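Local coordinates for YohF (PDB 6WON), which is probably an NAD(P)-dependent oxidoreductase of the short-chain dehydrogenase/reductase family, thought to act on acetoin, at residues 144-149 with 182-187; 111-116 with 153-158. All coordinates share one frame; numbering follows the deposited sequence.

Interaction 1 of 2, residues 144-149 with 182-187; sequences HEHTPL and AVAPGA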
loop_
_atom_site.group_PDB
_atom_site.type_symbol
_atom_site.label_atom_id
_atom_site.label_comp_id
_atom_site.label_asym_id
_atom_site.label_seq_id
_atom_site.Cartn_x
_atom_site.Cartn_y
_atom_site.Cartn_z
ATOM N N HIS B 144 8.625 -2.327 9.304
ATOM C CA HIS B 144 9.447 -1.353 8.603
ATOM C C HIS B 144 9.831 -1.789 7.195
ATOM O O HIS B 144 10.590 -1.074 6.521
ATOM C CB HIS B 144 10.657 -1.036 9.468
ATOM C CG HIS B 144 10.264 -0.544 10.828
ATOM N ND1 HIS B 144 9.563 0.630 11.008
ATOM C CD2 HIS B 144 10.397 -1.100 12.057
ATOM C CE1 HIS B 144 9.318 0.797 12.298
ATOM N NE2 HIS B 144 9.823 -0.233 12.954
ATOM N N GLU B 145 9.317 -2.929 6.733
ATOM C CA GLU B 145 9.196 -3.170 5.294
ATOM C C GLU B 145 8.232 -2.181 4.637
ATOM O O GLU B 145 8.252 -2.027 3.408
ATOM C CB GLU B 145 8.708 -4.613 5.050
ATOM C CG GLU B 145 8.468 -5.003 3.587
ATOM C CD GLU B 145 7.666 -6.286 3.422
ATOM O OE1 GLU B 145 7.644 -7.132 4.351
ATOM O OE2 GLU B 145 7.063 -6.462 2.343
ATOM N N HIS B 146 7.400 -1.496 5.435
ATOM C CA HIS B 146 6.305 -0.673 4.940
ATOM C C HIS B 146 6.339 0.771 5.414
ATOM O O HIS B 146 5.871 1.657 4.681
ATOM C CB HIS B 146 4.951 -1.296 5.349
ATOM C CG HIS B 146 4.807 -2.724 4.930
ATOM N ND1 HIS B 146 4.612 -3.093 3.615
ATOM C CD2 HIS B 146 4.881 -3.878 5.636
ATOM C CE1 HIS B 146 4.560 -4.410 3.530
ATOM N NE2 HIS B 146 4.718 -4.912 4.742
ATOM N N THR B 147 6.872 1.038 6.604
ATOM C CA THR B 147 6.832 2.373 7.189
ATOM C C THR B 147 8.171 2.597 7.882
ATOM O O THR B 147 8.784 1.634 8.354
ATOM C CB THR B 147 5.645 2.511 8.171
ATOM O OG1 THR B 147 5.581 3.839 8.723
ATOM C CG2 THR B 147 5.751 1.480 9.318
ATOM N N PRO B 148 8.691 3.822 7.885
ATOM C CA PRO B 148 10.079 4.020 8.326
ATOM C C PRO B 148 10.225 3.910 9.834
ATOM O O PRO B 148 9.301 4.192 10.597
ATOM C CB PRO B 148 10.404 5.445 7.851
ATOM C CG PRO B 148 9.051 6.144 7.855
ATOM C CD PRO B 148 8.069 5.076 7.420
ATOM N N LEU B 149 11.409 3.470 10.257
ATOM C CA LEU B 149 11.785 3.509 11.661
ATOM C C LEU B 149 12.756 4.658 11.862
ATOM O O LEU B 149 13.863 4.624 11.291
ATOM C CB LEU B 149 12.428 2.194 12.093
ATOM C CG LEU B 149 13.030 2.100 13.502
ATOM C CD1 LEU B 149 11.976 2.312 14.602
ATOM C CD2 LEU B 149 13.715 0.749 13.698
ATOM N N ALA B 182 6.314 -12.954 3.069
ATOM C CA ALA B 182 6.921 -12.284 4.207
ATOM C C ALA B 182 5.940 -12.263 5.379
ATOM O O ALA B 182 4.737 -12.053 5.190
ATOM C CB ALA B 182 7.325 -10.846 3.848
ATOM N N VAL B 183 6.462 -12.487 6.584
ATOM C CA VAL B 183 5.777 -12.150 7.827
ATOM C C VAL B 183 6.495 -10.956 8.430
ATOM O O VAL B 183 7.721 -10.983 8.594
ATOM C CB VAL B 183 5.759 -13.330 8.818
ATOM C CG1 VAL B 183 5.121 -12.902 10.142
ATOM C CG2 VAL B 183 5.010 -14.508 8.226
ATOM N N ALA B 184 5.733 -9.916 8.766
ATOM C CA ALA B 184 6.265 -8.590 9.094
ATOM C C ALA B 184 5.909 -8.271 10.539
ATOM O O ALA B 184 4.818 -7.737 10.810
ATOM C CB ALA B 184 5.695 -7.532 8.137
ATOM N N PRO B 185 6.770 -8.606 11.505
ATOM C CA PRO B 185 6.406 -8.383 12.910
ATOM C C PRO B 185 6.433 -6.906 13.273
ATOM O O PRO B 185 7.204 -6.119 12.727
ATOM C CB PRO B 185 7.475 -9.163 13.688
ATOM C CG PRO B 185 8.067 -10.135 12.685
ATOM C CD PRO B 185 8.038 -9.354 11.384
ATOM N N GLY B 186 5.553 -6.530 14.199
ATOM C CA GLY B 186 5.679 -5.245 14.861
ATOM C C GLY B 186 6.723 -5.384 15.949
ATOM O O GLY B 186 7.719 -6.082 15.747
ATOM N N ALA B 187 6.504 -4.772 17.109
ATOM C CA ALA B 187 7.449 -4.878 18.212
ATOM C C ALA B 187 7.205 -6.178 18.962
ATOM O O ALA B 187 6.111 -6.399 19.494
ATOM C CB ALA B 187 7.322 -3.679 19.148
#
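Glu145 OE1, which rests beside the methyl of Ala182 with 3.8 Å from OE1 to CB, is gripped by two hydroxyls, Thr141 OG1 and Ser238 OG. The contact lies in a Rossmann fold: residues 144-149 belong to the loop after strand 135-140, and 182-187 take in the end of strand 178-185, next in the parallel sheet. The Glu145 chain runs out extended, CG anti to the backbone N (chi1 177°), and this carries its carboxylate across to the strand. Ala184 CB is more loosely placed, 4.3 Å from Glu145 OE1, whose polar demand the hydroxyls meet. His146 comes alongside, its NE2 edge facing Ala184 CB at 4.4 Å, near the ring plane. Ser238 OG bonds both His146 NE2 and Glu145 OE1, linking the two side chains to strand 238-241. Glu145 CG lies over the rim of one face of this imidazole, 3.9 Å above the plane. The loop itself is tied by a hydrogen bond from His144 ND1 to Thr147 O (2.9 Å, 151° at the hydrogen). Thr147 O lies nearly in the imidazole plane, and Leu149 CB sits 3.4 Å above the centre of the His144 ring.

Interaction 2 of 2, residues 111-116 with 153-158; sequences TVDVDG and SAYTAA
Asp113 CB and Ala158 CB meet at 3.8 Å where helix 103-131 packs on helix 153-173. The short segments run nearly parallel, 16° apart, and their axes come within 9.4 Å at closest. The small alanine lets the backbones close to 5.8 Å between Val114 CA and Ala158 CA. Asp113 holds CG anti to its carbonyl carbon (chi1 -70°), which swings the carboxylate past Ala158 to the ring of Tyr155. There OD2 approaches the ring edge, near the ring plane, at 3.7 Å from CD1, and carboxylate and ring planes stand almost perpendicular. This is an oxygen-to-aromatic-edge contact; the phenol oxygen lies farther on, 6.6 Å between Tyr155 OH and Asp113 OD2. In Tyr155, CG anti to the backbone N (chi1 171°) turns the ring toward the neighbouring helix. Val114 meets Ala158 with both branches: its CB lies 3.8 Å and its CG2, anti to the backbone N, 4.1 Å from Ala158 O, while CG1, in the crowded position between N and C, is 4.5 Å from Ala158 CB. Farther along helix 153-173 its side chain also touches Ala161 and Leu162. Between Thr111 and Gly116 the first helix widens into a pi-type turn, with Gly116 N bonded to Thr111 O. Asp113 stands within this turn, where the family usually has an active-site asparagine, and Tyr155 matches the tyrosine of the Tyr-x-x-x-Lys motif; the pairing is therefore consistent with the short-chain dehydrogenase active site.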
loop_
_atom_site.group_PDB
_atom_site.type_symbol
_atom_site.label_atom_id
_atom_site.label_comp_id
_atom_site.label_asym_id
_atom_site.label_seq_id
_atom_site.Cartn_x
_atom_site.Cartn_y
_atom_site.Cartn_z
ATOM N N THR B 111 24.085 -6.262 4.430
ATOM C CA THR B 111 24.689 -7.593 4.414
ATOM C C THR B 111 23.879 -8.576 5.257
ATOM O O THR B 111 23.495 -9.650 4.778
ATOM C CB THR B 111 26.133 -7.500 4.900
ATOM O OG1 THR B 111 26.887 -6.739 3.954
ATOM C CG2 THR B 111 26.783 -8.907 5.056
ATOM N N VAL B 112 23.567 -8.201 6.503
ATOM C CA VAL B 112 22.877 -9.118 7.406
ATOM C C VAL B 112 21.367 -9.154 7.156
ATOM O O VAL B 112 20.717 -10.180 7.412
ATOM C CB VAL B 112 23.182 -8.757 8.872
ATOM C CG1 VAL B 112 24.659 -8.967 9.186
ATOM C CG2 VAL B 112 22.776 -7.332 9.166
ATOM N N ASP B 113 20.776 -8.066 6.660
ATOM C CA ASP B 113 19.322 -7.976 6.636
ATOM C C ASP B 113 18.695 -8.264 5.278
ATOM O O ASP B 113 17.473 -8.441 5.220
ATOM C CB ASP B 113 18.868 -6.601 7.124
ATOM C CG ASP B 113 19.109 -6.415 8.611
ATOM O OD1 ASP B 113 19.372 -7.422 9.303
ATOM O OD2 ASP B 113 19.047 -5.273 9.094
ATOM N N VAL B 114 19.465 -8.316 4.189
ATOM C CA VAL B 114 18.851 -8.745 2.935
ATOM C C VAL B 114 19.802 -9.556 2.057
ATOM O O VAL B 114 19.350 -10.481 1.371
ATOM C CB VAL B 114 18.249 -7.551 2.162
ATOM C CG1 VAL B 114 19.332 -6.638 1.584
ATOM C CG2 VAL B 114 17.280 -8.051 1.067
ATOM N N ASP B 115 21.115 -9.254 2.082
ATOM C CA ASP B 115 22.057 -10.030 1.266
ATOM C C ASP B 115 22.106 -11.480 1.731
ATOM O O ASP B 115 22.122 -12.403 0.910
ATOM C CB ASP B 115 23.482 -9.437 1.306
ATOM C CG ASP B 115 23.602 -8.050 0.627
ATOM O OD1 ASP B 115 22.661 -7.606 -0.064
ATOM O OD2 ASP B 115 24.653 -7.384 0.822
ATOM N N GLY B 116 22.136 -11.699 3.046
ATOM C CA GLY B 116 22.162 -13.058 3.556
ATOM C C GLY B 116 20.908 -13.827 3.204
ATOM O O GLY B 116 20.975 -14.958 2.711
ATOM N N SER B 153 17.422 4.292 8.936
ATOM C CA SER B 153 17.159 4.327 7.500
ATOM C C SER B 153 17.737 3.110 6.793
ATOM O O SER B 153 17.113 2.565 5.875
ATOM C CB SER B 153 17.729 5.605 6.889
ATOM O OG SER B 153 19.125 5.700 7.122
ATOM N N ALA B 154 18.940 2.682 7.178
ATOM C CA ALA B 154 19.506 1.486 6.555
ATOM C C ALA B 154 18.618 0.277 6.816
ATOM O O ALA B 154 18.294 -0.490 5.901
ATOM C CB ALA B 154 20.926 1.237 7.078
ATOM N N TYR B 155 18.207 0.099 8.068
ATOM C CA TYR B 155 17.352 -1.033 8.418
ATOM C C TYR B 155 16.035 -0.979 7.649
ATOM O O TYR B 155 15.581 -1.992 7.103
ATOM C CB TYR B 155 17.140 -1.023 9.930
ATOM C CG TYR B 155 16.120 -1.973 10.489
ATOM C CD1 TYR B 155 16.442 -3.296 10.761
ATOM C CD2 TYR B 155 14.838 -1.529 10.784
ATOM C CE1 TYR B 155 15.503 -4.154 11.287
ATOM C CE2 TYR B 155 13.901 -2.369 11.310
ATOM C CZ TYR B 155 14.229 -3.675 11.562
ATOM O OH TYR B 155 13.260 -4.498 12.086
ATOM N N THR B 156 15.431 0.206 7.555
ATOM C CA THR B 156 14.182 0.351 6.808
ATOM C C THR B 156 14.378 0.003 5.342
ATOM O O THR B 156 13.576 -0.727 4.748
ATOM C CB THR B 156 13.667 1.780 6.938
ATOM O OG1 THR B 156 13.414 2.080 8.317
ATOM C CG2 THR B 156 12.408 1.984 6.084
ATOM N N ALA B 157 15.445 0.522 4.737
ATOM C CA ALA B 157 15.675 0.265 3.321
ATOM C C ALA B 157 15.918 -1.215 3.071
ATOM O O ALA B 157 15.439 -1.770 2.078
ATOM C CB ALA B 157 16.857 1.094 2.816
ATOM N N ALA B 158 16.658 -1.868 3.960
ATOM C CA ALA B 158 16.928 -3.294 3.781
ATOM C C ALA B 158 15.667 -4.139 3.975
ATOM O O ALA B 158 15.474 -5.139 3.272
ATOM C CB ALA B 158 18.032 -3.742 4.735
#

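In the fold
Interactions 1 and 2 lie about 12 Å apart between centres, and the loop of interaction 1 leads directly into the helix of interaction 2. Leu149 N is probably hydrogen-bonded to Thr156 OG1 (3.1 Å), and His144 CD2 packs on Tyr155 CE2 at 3.8 Å, so this loop lies beside the tyrosine that interaction 2 flanks with Asp113. Ser142, which bonds His144 N and touches Tyr155, probably belongs to the active site, as the serine of relatives does. Along the chain the segments alternate, interleaving helix, loop, helix and strand in the Rossmann fold. Both contacts border the third subunit: Lys167 of that subunit bonds His146 O, and its Ser168 packs on Pro148 and Thr156.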